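Local coordinates for protein gamma-glutamyl phosphate reductase (Thermotoga maritima, PDB 1O20) that probably catalyses the NADPH-dependent reduction of gamma-glutamyl phosphate to glutamate gamma-semialdehyde, the second step of proline biosynthesis from glutamate, at residues E352-E357 with K363-E368; I108-W111 with L117-A120; L76-R79 with K85-D88; A46-E51 with R174-E179; T321-L324 with I328-K331. All blocks are in the same frame, centred on the assembly; numbering follows the deposited sequence.

Contact 1: E352-E357 with K363-E368; sequences ESILTE and KKFVSE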
# COMPACT_ATOMS: atom_id res chain seq x y z
N GLU A 352 -2.11 3.81 14.37
CA GLU A 352 -2.48 4.45 15.63
C GLU A 352 -1.28 4.44 16.56
O GLU A 352 -0.56 3.44 16.63
CB GLU A 352 -3.67 3.71 16.29
CG GLU A 352 -4.85 3.45 15.37
CD GLU A 352 -5.58 4.71 14.88
OE1 GLU A 352 -5.26 5.81 15.36
OE2 GLU A 352 -6.47 4.59 14.00
N SER A 353 -1.07 5.53 17.29
CA SER A 353 0.09 5.71 18.15
C SER A 353 -0.23 6.25 19.55
O SER A 353 -1.10 7.13 19.73
CB SER A 353 1.09 6.63 17.49
OG SER A 353 2.27 6.72 18.29
N ILE A 354 0.49 5.73 20.53
CA ILE A 354 0.45 6.29 21.87
C ILE A 354 1.81 6.80 22.23
O ILE A 354 2.78 6.10 22.09
CB ILE A 354 -0.05 5.28 22.94
CG1 ILE A 354 -0.02 5.91 24.35
CG2 ILE A 354 0.76 4.01 22.96
CD1 ILE A 354 -0.83 5.09 25.39
N LEU A 355 1.84 8.00 22.75
CA LEU A 355 3.05 8.56 23.30
C LEU A 355 2.91 8.51 24.82
O LEU A 355 2.05 9.18 25.38
CB LEU A 355 3.29 9.99 22.78
CG LEU A 355 3.19 10.18 21.26
CD1 LEU A 355 3.57 11.62 20.87
CD2 LEU A 355 4.01 9.16 20.43
N THR A 356 3.78 7.75 25.48
CA THR A 356 3.68 7.56 26.94
C THR A 356 4.98 7.03 27.55
O THR A 356 5.83 6.50 26.85
CB THR A 356 2.47 6.63 27.27
OG1 THR A 356 2.21 6.56 28.69
CG2 THR A 356 2.71 5.20 26.80
N GLU A 357 5.12 7.24 28.86
CA GLU A 357 6.15 6.55 29.63
C GLU A 357 5.59 5.50 30.59
O GLU A 357 6.30 4.98 31.46
CB GLU A 357 6.97 7.59 30.37
CG GLU A 357 7.83 8.39 29.42
CD GLU A 357 8.89 7.52 28.71
OE1 GLU A 357 9.63 6.74 29.40
OE2 GLU A 357 8.96 7.60 27.45
N LYS A 363 1.05 -1.09 27.13
CA LYS A 363 0.59 -2.46 27.03
C LYS A 363 -0.92 -2.57 26.74
O LYS A 363 -1.33 -3.32 25.88
CB LYS A 363 0.96 -3.20 28.33
CG LYS A 363 1.06 -4.70 28.23
CD LYS A 363 1.63 -5.28 29.57
CE LYS A 363 1.60 -6.78 29.55
NZ LYS A 363 0.21 -7.32 29.54
N LYS A 364 -1.75 -1.80 27.44
CA LYS A 364 -3.17 -1.85 27.18
C LYS A 364 -3.46 -1.32 25.76
O LYS A 364 -4.29 -1.86 25.05
CB LYS A 364 -3.93 -1.03 28.23
CG LYS A 364 -5.47 -1.02 28.15
CD LYS A 364 -6.06 -0.37 29.43
CE LYS A 364 -7.59 -0.38 29.59
NZ LYS A 364 -8.24 -1.70 29.57
N PHE A 365 -2.83 -0.20 25.40
CA PHE A 365 -3.06 0.42 24.10
C PHE A 365 -2.74 -0.56 22.95
O PHE A 365 -3.55 -0.78 22.07
CB PHE A 365 -2.24 1.71 23.99
CG PHE A 365 -2.58 2.58 22.81
CD1 PHE A 365 -3.56 3.52 22.89
CD2 PHE A 365 -1.87 2.45 21.61
CE1 PHE A 365 -3.84 4.36 21.77
CE2 PHE A 365 -2.14 3.26 20.53
CZ PHE A 365 -3.14 4.21 20.61
N VAL A 366 -1.57 -1.19 23.03
CA VAL A 366 -1.07 -2.08 22.01
C VAL A 366 -1.93 -3.35 21.93
O VAL A 366 -2.13 -3.93 20.87
CB VAL A 366 0.42 -2.43 22.34
CG1 VAL A 366 0.77 -3.87 22.09
CG2 VAL A 366 1.30 -1.50 21.65
N SER A 367 -2.51 -3.72 23.05
CA SER A 367 -3.32 -4.90 23.10
C SER A 367 -4.74 -4.56 22.62
O SER A 367 -5.38 -5.33 21.91
CB SER A 367 -3.27 -5.47 24.52
OG SER A 367 -4.44 -6.21 24.74
N GLU A 368 -5.26 -3.39 22.97
CA GLU A 368 -6.65 -3.09 22.65
C GLU A 368 -6.90 -2.43 21.26
O GLU A 368 -8.02 -2.56 20.72
CB GLU A 368 -7.30 -2.30 23.78
CG GLU A 368 -7.38 -3.15 25.04
CD GLU A 368 -8.23 -2.54 26.14
OE1 GLU A 368 -8.95 -1.58 25.85
OE2 GLU A 368 -8.14 -3.01 27.30
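I354 lays its branched carbon over one face of the F365 ring, joining strand 351-355 to helix 359-368 in the beta-alpha-beta unit that strand 373-376 completes. The strand and helix segments run nearly antiparallel, their axes 9.2 Å apart. I354 CB stands over the ring centre, 3.6 Å from the F365 centroid and only 10° off the normal, a CH-pi contact made almost squarely. I354 CG2 comes down beside it on the ring's backbone-side half and reaches F365 CD2 at 3.3 Å, while I354 CD1 passes F365 CB at 3.9 Å. The I354 CB itself points to the helix; with CG1 anti to the backbone N (chi1 178°), CG2 is set by F365 CD2 and the CG1-CD1 arm by F365 CB. F365 also has CG anti to its N (chi1 -169°), which extends the ring past I354 along the strand until CZ lies 3.7 Å from S353 O, met obliquely. E352 O is at the ring edge. I343 of helix 336-346 and V374 of the next strand also touch F365. A serine at F365 would probably leave the I354 branches without their aromatic cover and open a gap between helix and sheet. The interface is thus held by dispersion and CH-pi contact, consistent with its burial, while the E352 carboxylate turns away to S347 and H240.

Contact 2: I108-W111 with L117-A120; sequences IDSW and LRIA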
# COMPACT_ATOMS: atom_id res chain seq x y z
N ILE A 108 6.77 -22.90 5.50
CA ILE A 108 6.25 -22.22 6.70
C ILE A 108 6.55 -23.08 7.92
O ILE A 108 7.09 -22.62 8.92
CB ILE A 108 4.75 -21.92 6.56
CG1 ILE A 108 4.53 -20.90 5.45
CG2 ILE A 108 4.11 -21.36 7.87
CD1 ILE A 108 3.14 -20.94 4.85
N ASP A 109 6.17 -24.35 7.84
CA ASP A 109 6.53 -25.29 8.86
C ASP A 109 6.45 -26.68 8.29
O ASP A 109 5.91 -26.89 7.21
CB ASP A 109 5.65 -25.12 10.13
CG ASP A 109 4.17 -25.05 9.81
OD1 ASP A 109 3.72 -25.36 8.67
OD2 ASP A 109 3.36 -24.66 10.67
N SER A 110 7.04 -27.62 8.99
CA SER A 110 6.98 -29.03 8.58
C SER A 110 7.36 -29.93 9.72
O SER A 110 8.28 -29.60 10.49
CB SER A 110 7.94 -29.31 7.43
OG SER A 110 7.87 -30.68 7.04
N TRP A 111 6.68 -31.06 9.81
CA TRP A 111 6.92 -31.99 10.90
C TRP A 111 6.64 -33.40 10.44
O TRP A 111 6.08 -33.61 9.36
CB TRP A 111 6.02 -31.61 12.10
CG TRP A 111 4.56 -31.65 11.76
CD1 TRP A 111 3.70 -32.70 11.97
CD2 TRP A 111 3.80 -30.66 11.06
NE1 TRP A 111 2.46 -32.40 11.47
CE2 TRP A 111 2.48 -31.15 10.93
CE3 TRP A 111 4.09 -29.39 10.53
CZ2 TRP A 111 1.46 -30.40 10.30
CZ3 TRP A 111 3.09 -28.67 9.93
CH2 TRP A 111 1.79 -29.17 9.81
N LEU A 117 4.57 -40.06 8.77
CA LEU A 117 4.11 -39.24 7.63
C LEU A 117 4.69 -37.83 7.74
O LEU A 117 4.49 -37.17 8.77
CB LEU A 117 2.61 -39.18 7.64
CG LEU A 117 1.96 -38.60 6.39
CD1 LEU A 117 2.33 -39.41 5.21
CD2 LEU A 117 0.46 -38.63 6.63
N ARG A 118 5.46 -37.39 6.75
CA ARG A 118 5.93 -35.99 6.73
C ARG A 118 4.87 -35.04 6.16
O ARG A 118 4.29 -35.32 5.10
CB ARG A 118 7.23 -35.75 5.91
CG ARG A 118 7.55 -34.21 6.02
CD ARG A 118 8.91 -33.72 5.70
NE ARG A 118 9.95 -34.26 6.54
CZ ARG A 118 10.26 -33.79 7.71
NH1 ARG A 118 9.62 -32.76 8.26
NH2 ARG A 118 11.27 -34.36 8.35
N ILE A 119 4.63 -33.94 6.87
CA ILE A 119 3.72 -32.88 6.46
C ILE A 119 4.47 -31.57 6.42
O ILE A 119 5.22 -31.24 7.34
CB ILE A 119 2.52 -32.80 7.41
CG1 ILE A 119 1.74 -34.11 7.36
CG2 ILE A 119 1.53 -31.64 7.04
CD1 ILE A 119 0.74 -34.23 8.44
N ALA A 120 4.26 -30.80 5.37
CA ALA A 120 4.82 -29.46 5.27
C ALA A 120 3.82 -28.47 4.68
O ALA A 120 3.02 -28.83 3.83
CB ALA A 120 6.05 -29.47 4.39
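W111 lies with one face against I119, whose CB sits 4.2 Å from the centroid of the six-membered ring of W111, displaced toward the rim in a CH-pi contact. The closest touch of the two side chains is between W111 CZ2 and I119 CG2, at 3.5 Å. The indole gets there because CG is placed between backbone N and carbonyl carbon (chi1 60°), folding the ring back over the neighbouring strand. This is a beta hairpin of strands 107-112 and 118-125: W111 and I119 form an antiparallel hydrogen-bonded pair, with I119 N to W111 O at 2.9 Å almost straight (177°) and W111 N returning the bond to I119 O. S110 and A120, a non-hydrogen-bonded pair, put their side chains on the other face. There S110 OG, anti to its own N, gives its proton to I119 O at 2.7 Å from above the carbonyl plane, and accepts R118 NH1 at 3.0 Å near the guanidinium plane. Strand 413-420 completes the three-stranded sheet, which resembles the projecting oligomerisation sheet of other aldehyde dehydrogenases. D109 pairs with R121 in a salt bridge. One carbonyl, I119 O, therefore serves two donors, and the serine hydroxyl relays from arginine to backbone. Polar links and aromatic overlap thus brace the same two strands, with I119 sharing in both through its O and its side chain.

Contact 3: L76-R79 with K85-D88; sequences LVDR and KRID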
# COMPACT_ATOMS: atom_id res chain seq x y z
N LEU A 76 -1.09 17.49 -10.07
CA LEU A 76 -1.61 16.21 -10.55
C LEU A 76 -0.90 15.81 -11.84
O LEU A 76 -0.68 14.64 -12.09
CB LEU A 76 -3.13 16.25 -10.77
CG LEU A 76 -4.07 16.65 -9.61
CD1 LEU A 76 -5.54 16.32 -9.93
CD2 LEU A 76 -3.69 16.03 -8.31
N VAL A 77 -0.55 16.79 -12.66
CA VAL A 77 0.28 16.54 -13.83
C VAL A 77 1.59 15.90 -13.38
O VAL A 77 2.07 14.92 -13.97
CB VAL A 77 0.60 17.83 -14.56
CG1 VAL A 77 1.59 17.59 -15.72
CG2 VAL A 77 -0.68 18.48 -15.07
N ASP A 78 2.15 16.43 -12.30
CA ASP A 78 3.39 15.92 -11.73
C ASP A 78 3.33 14.43 -11.35
O ASP A 78 4.34 13.73 -11.40
CB ASP A 78 3.75 16.75 -10.51
CG ASP A 78 4.94 16.18 -9.77
OD1 ASP A 78 6.02 16.08 -10.39
OD2 ASP A 78 4.86 15.80 -8.58
N ARG A 79 2.17 13.95 -10.91
CA ARG A 79 1.99 12.52 -10.63
C ARG A 79 2.15 11.69 -11.87
O ARG A 79 2.52 10.55 -11.81
CB ARG A 79 0.59 12.24 -10.09
CG ARG A 79 0.35 12.81 -8.70
CD ARG A 79 -1.06 12.45 -8.16
NE ARG A 79 -1.29 12.96 -6.80
CZ ARG A 79 -2.43 12.76 -6.12
NH1 ARG A 79 -3.44 12.08 -6.67
NH2 ARG A 79 -2.54 13.24 -4.88
N LYS A 85 15.24 10.69 -14.26
CA LYS A 85 15.37 10.35 -12.86
C LYS A 85 14.30 9.41 -12.39
O LYS A 85 14.56 8.49 -11.57
CB LYS A 85 15.35 11.63 -12.00
CG LYS A 85 16.51 11.71 -11.04
CD LYS A 85 17.82 11.93 -11.72
CE LYS A 85 18.96 11.68 -10.71
NZ LYS A 85 20.27 11.87 -11.32
N ARG A 86 13.09 9.63 -12.89
CA ARG A 86 11.98 8.77 -12.54
C ARG A 86 12.11 7.41 -13.22
O ARG A 86 11.78 6.40 -12.62
CB ARG A 86 10.64 9.46 -12.81
CG ARG A 86 10.30 10.47 -11.72
CD ARG A 86 9.33 11.58 -12.11
NE ARG A 86 9.13 12.51 -10.98
CZ ARG A 86 8.12 13.38 -10.88
NH1 ARG A 86 7.19 13.44 -11.82
NH2 ARG A 86 8.03 14.17 -9.82
N ILE A 87 12.63 7.36 -14.44
CA ILE A 87 12.93 6.09 -15.03
C ILE A 87 14.04 5.39 -14.24
O ILE A 87 13.97 4.17 -14.01
CB ILE A 87 13.29 6.20 -16.52
CG1 ILE A 87 12.06 6.68 -17.31
CG2 ILE A 87 13.76 4.85 -17.02
CD1 ILE A 87 12.36 7.13 -18.64
N ASP A 88 15.01 6.16 -13.76
CA ASP A 88 16.03 5.60 -12.85
C ASP A 88 15.40 5.00 -11.59
O ASP A 88 15.88 3.97 -11.11
CB ASP A 88 17.09 6.65 -12.45
CG ASP A 88 17.95 7.10 -13.61
OD1 ASP A 88 18.01 6.43 -14.65
OD2 ASP A 88 18.58 8.17 -13.59
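D78 and R86 stand on consecutive helices, 74-80 and 84-99, whose backbones stay well apart here, with D78 CA 11.2 Å from R86 CA. The motif is two consecutive helices joined by a short turn, and its ends are tied by one arginine. R86 sends out a chain extended from CG to NE, and its guanidinium arrives end-on, with NH1 and NH2 both directed at a single oxygen. R86 NH2 makes the shorter and straighter bond to D78 OD1, 2.8 Å with an angle of 155°, on the syn side of the carboxylate. R86 NH1 reaches the same oxygen at 3.2 Å, from well above the carboxylate plane, while both bonds stay near the plane of the guanidinium. Because both nitrogens grip OD1, the salt bridge is lopsided and the second carboxylate oxygen has little share in it. The two flat groups are turned 51° against each other. D78 keeps CG anti to its backbone N (chi1 173°), which carries OD1 across to the arginine. R86 NH1 also makes a weak bond to D78 O, and a hydrogen bond to A81 O in the connection. Carbonyls near the C-terminal end of helix 74-80 thus meet a positive group, an arrangement likely to be favourable to the helix dipole. Away from the pair, V77 and I87 pack on helix 53-69, and D88 forms a salt bridge with R53. The weak backbone link, R86 NH1 to D78 O, measures 2.9 Å.

Contact 4: A46-E51 with R174-E179; sequences AEKLDE and REALKE
K48 NZ is the polar atom on which three carboxylates converge: E179 OE2 at 3.3 Å, E51 OE1 at 3.4 Å and E175 OE1 at 3.7 Å. Together they form a salt-bridge network between helix 35-51 and the C-terminal end of helix 163-177, which links parallel strands 154-157 and 187-189 in a beta-alpha-beta crossover. The bonds of K48 NZ to E179 and E51 are weak and the one to E175 is long, so the ammonium is held loosely from several sides. The lysine bends at its second torsion (chi2 -72°), which turns CD and CE across E175 toward E179. K48 and E175 cross at about a right angle, whereas E179 comes from the opposite direction to the lysine, its OE2 lying 3.4 Å from K48 CE as well. Both acids have stronger partners elsewhere: E175 OE1 pairs with R52 and E179 OE1 with K44, positive groups that probably ease the gathering of negative charge. The lysine's inner methylenes do packing work too, K48 CD passing E175 CB at 4.0 Å. At the base of the side chain, where the two backbones come nearest, K48 CG rests 3.8 Å from A176 CB.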
# COMPACT_ATOMS: atom_id res chain seq x y z
N ALA A 46 14.70 -3.84 -16.33
CA ALA A 46 15.57 -2.69 -16.02
C ALA A 46 16.38 -2.20 -17.25
O ALA A 46 16.44 -0.99 -17.55
CB ALA A 46 16.53 -3.04 -14.85
N GLU A 47 16.93 -3.15 -17.98
CA GLU A 47 17.72 -2.85 -19.16
C GLU A 47 16.88 -2.25 -20.31
O GLU A 47 17.29 -1.27 -20.94
CB GLU A 47 18.41 -4.12 -19.64
CG GLU A 47 19.58 -4.54 -18.75
CD GLU A 47 20.13 -5.91 -19.13
OE1 GLU A 47 19.64 -6.52 -20.11
OE2 GLU A 47 21.07 -6.34 -18.44
N LYS A 48 15.69 -2.79 -20.53
CA LYS A 48 14.85 -2.31 -21.61
C LYS A 48 14.28 -0.92 -21.26
O LYS A 48 14.17 -0.10 -22.15
CB LYS A 48 13.73 -3.29 -22.00
CG LYS A 48 14.23 -4.58 -22.67
CD LYS A 48 14.74 -4.35 -24.12
CE LYS A 48 15.66 -5.48 -24.61
NZ LYS A 48 15.95 -5.30 -26.10
N LEU A 49 13.94 -0.68 -19.99
CA LEU A 49 13.52 0.64 -19.57
C LEU A 49 14.63 1.65 -19.85
O LEU A 49 14.39 2.72 -20.42
CB LEU A 49 13.15 0.66 -18.09
CG LEU A 49 11.91 -0.08 -17.57
CD1 LEU A 49 11.90 -0.02 -16.07
CD2 LEU A 49 10.63 0.50 -18.13
N ASP A 50 15.85 1.28 -19.50
CA ASP A 50 17.03 2.12 -19.75
C ASP A 50 17.17 2.42 -21.25
O ASP A 50 17.30 3.57 -21.64
CB ASP A 50 18.29 1.43 -19.22
CG ASP A 50 19.55 2.31 -19.30
OD1 ASP A 50 19.48 3.52 -19.01
OD2 ASP A 50 20.66 1.86 -19.66
N GLU A 51 17.10 1.38 -22.06
CA GLU A 51 17.20 1.50 -23.50
C GLU A 51 16.04 2.23 -24.20
O GLU A 51 16.24 2.74 -25.28
CB GLU A 51 17.23 0.10 -24.12
CG GLU A 51 18.53 -0.65 -23.97
CD GLU A 51 18.41 -2.13 -24.37
OE1 GLU A 51 17.67 -2.50 -25.34
OE2 GLU A 51 19.07 -2.94 -23.68
N ARG A 174 7.67 -6.29 -21.99
CA ARG A 174 7.44 -7.52 -22.79
C ARG A 174 8.64 -7.83 -23.71
O ARG A 174 8.94 -8.97 -24.02
CB ARG A 174 6.16 -7.37 -23.60
CG ARG A 174 4.93 -7.41 -22.75
CD ARG A 174 3.67 -6.96 -23.46
NE ARG A 174 3.32 -7.78 -24.64
CZ ARG A 174 2.48 -8.78 -24.66
NH1 ARG A 174 1.90 -9.23 -23.57
NH2 ARG A 174 2.23 -9.40 -25.81
N GLU A 175 9.30 -6.79 -24.19
CA GLU A 175 10.55 -6.97 -24.95
C GLU A 175 11.55 -7.70 -24.08
O GLU A 175 12.28 -8.56 -24.55
CB GLU A 175 11.19 -5.64 -25.30
CG GLU A 175 10.78 -4.99 -26.57
CD GLU A 175 11.70 -3.80 -26.84
OE1 GLU A 175 12.78 -4.02 -27.45
OE2 GLU A 175 11.36 -2.68 -26.41
N ALA A 176 11.64 -7.33 -22.80
CA ALA A 176 12.55 -8.01 -21.90
C ALA A 176 12.12 -9.46 -21.71
O ALA A 176 12.96 -10.33 -21.72
CB ALA A 176 12.63 -7.32 -20.58
N LEU A 177 10.84 -9.69 -21.49
CA LEU A 177 10.33 -11.03 -21.18
C LEU A 177 10.62 -11.98 -22.33
O LEU A 177 10.92 -13.16 -22.12
CB LEU A 177 8.80 -11.00 -20.92
CG LEU A 177 8.33 -10.31 -19.63
CD1 LEU A 177 6.85 -10.51 -19.43
CD2 LEU A 177 9.07 -10.83 -18.47
N LYS A 178 10.49 -11.46 -23.54
CA LYS A 178 10.74 -12.21 -24.76
C LYS A 178 12.17 -12.78 -24.83
O LYS A 178 12.41 -13.70 -25.56
CB LYS A 178 10.52 -11.32 -25.99
CG LYS A 178 9.25 -11.58 -26.78
CD LYS A 178 9.53 -11.77 -28.29
CE LYS A 178 9.73 -10.45 -29.04
NZ LYS A 178 9.21 -10.54 -30.48
N GLU A 179 13.11 -12.22 -24.09
CA GLU A 179 14.48 -12.72 -24.08
C GLU A 179 14.72 -13.73 -22.97
O GLU A 179 15.86 -14.08 -22.70
CB GLU A 179 15.45 -11.55 -23.92
CG GLU A 179 15.55 -10.68 -25.18
CD GLU A 179 16.37 -9.43 -24.99
OE1 GLU A 179 17.03 -9.28 -23.93
OE2 GLU A 179 16.35 -8.57 -25.91

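Contact 5: T321-L324 with I328-K331; sequences TEYL and IAIK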
# COMPACT_ATOMS: atom_id res chain seq x y z
N THR A 321 -12.95 12.18 9.49
CA THR A 321 -12.41 12.66 8.23
C THR A 321 -10.89 12.57 8.17
O THR A 321 -10.21 13.09 9.06
CB THR A 321 -12.82 14.11 8.03
OG1 THR A 321 -14.24 14.18 7.96
CG2 THR A 321 -12.34 14.65 6.66
N GLU A 322 -10.37 11.90 7.14
CA GLU A 322 -8.94 11.96 6.79
C GLU A 322 -8.73 13.18 5.91
O GLU A 322 -9.26 13.27 4.82
CB GLU A 322 -8.51 10.69 6.05
CG GLU A 322 -7.02 10.67 5.71
CD GLU A 322 -6.61 9.51 4.83
OE1 GLU A 322 -7.29 9.29 3.82
OE2 GLU A 322 -5.60 8.83 5.13
N TYR A 323 -7.96 14.15 6.40
CA TYR A 323 -7.77 15.40 5.68
C TYR A 323 -6.81 15.27 4.48
O TYR A 323 -7.02 15.93 3.49
CB TYR A 323 -7.27 16.49 6.64
CG TYR A 323 -8.16 16.74 7.84
CD1 TYR A 323 -9.45 17.24 7.68
CD2 TYR A 323 -7.73 16.49 9.13
CE1 TYR A 323 -10.24 17.51 8.77
CE2 TYR A 323 -8.53 16.74 10.22
CZ TYR A 323 -9.78 17.25 10.04
OH TYR A 323 -10.61 17.52 11.12
N LEU A 324 -5.76 14.46 4.59
CA LEU A 324 -4.69 14.39 3.57
C LEU A 324 -4.19 15.83 3.23
O LEU A 324 -4.08 16.21 2.07
CB LEU A 324 -5.20 13.72 2.30
CG LEU A 324 -4.86 12.23 1.98
CD1 LEU A 324 -4.37 11.40 3.16
CD2 LEU A 324 -6.00 11.56 1.21
N ILE A 328 -5.45 19.34 11.17
CA ILE A 328 -5.46 18.36 12.26
C ILE A 328 -6.61 18.68 13.20
O ILE A 328 -6.97 19.86 13.39
CB ILE A 328 -4.06 18.31 12.99
CG1 ILE A 328 -3.90 16.99 13.74
CG2 ILE A 328 -3.87 19.53 13.91
CD1 ILE A 328 -2.53 16.71 14.31
N ALA A 329 -7.24 17.66 13.76
CA ALA A 329 -8.22 17.92 14.81
C ALA A 329 -7.72 17.35 16.13
O ALA A 329 -7.16 16.24 16.18
CB ALA A 329 -9.57 17.40 14.45
N ILE A 330 -7.89 18.14 17.18
CA ILE A 330 -7.36 17.80 18.50
C ILE A 330 -8.53 17.61 19.42
O ILE A 330 -9.45 18.45 19.41
CB ILE A 330 -6.44 18.93 19.03
CG1 ILE A 330 -5.28 19.19 18.05
CG2 ILE A 330 -5.94 18.61 20.42
CD1 ILE A 330 -4.24 20.19 18.50
N LYS A 331 -8.53 16.53 20.20
CA LYS A 331 -9.49 16.33 21.30
C LYS A 331 -8.81 16.07 22.64
O LYS A 331 -7.86 15.29 22.71
CB LYS A 331 -10.39 15.12 20.99
CG LYS A 331 -11.31 14.72 22.15
CD LYS A 331 -12.64 14.20 21.63
CE LYS A 331 -13.61 13.72 22.70
NZ LYS A 331 -14.72 12.93 22.02
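T321 lies in the loop between strands 312-313 and 327-333, two residues before Y323, which meets I328 and A329 on strand 327-333 of the parallel alpha/beta sheet, in the aldehyde dehydrogenase fold. The T321 carbonyl oxygen lies 4.1 Å above the plane of the Y323 ring, over its centre, and itself accepts a bond from K272 NZ. E322 points elsewhere, with OE2 bonded to G237 N. Y323 then makes the contact: its CG is anti to the carbonyl carbon (chi1 -57°), which swings the ring toward the strand. Y323 CE2 passes obliquely over the chain, 4.0 Å from I328 CA and 3.9 Å from A329 N. The phenol oxygen goes furthest, OH lying against the A329 methyl. That hydroxyl is satisfied by a hydrogen bond to D318 OD1, which holds the phenol oxygen in place. A leucine here would probably leave D318 OD1 without this partner and take away the cover over A329 CB. L324 follows with a positive phi of 49°, a left-handed helical backbone conformation, and its N bonds E271 OE2. E271 and K272 belong to strand 270-276, neighbour of 327-333, so the loop is sewn to the sheet from the adjoining strand as well. The side-chain contact is small, and no hydrogen bond is made across it; A329, whose bond from CA to CB points to the loop, ends with CB 3.5 Å from Y323 OH.

In the fold
Contacts 1 and 5 share one parallel sheet, their centres 20 Å apart: strand 351-355 and strand 327-333 are separated by strands 270-276 and 239-243. Contacts 3 and 4 lie opposite contact 1 across the chain's centre, in the helical part around helices 35-51 and 84-99, and touch where I87 CG2 meets L49 O at 4.1 Å. Contact 2 lies on the projecting hairpin, 37 Å from contact 1 and 40 Å from contact 4 between centres. Contacts 3 and 5 come within about 7 Å between nearest atoms without touching. In aldehyde dehydrogenases the active site lies between the cofactor-binding and catalytic domains, as it probably does here.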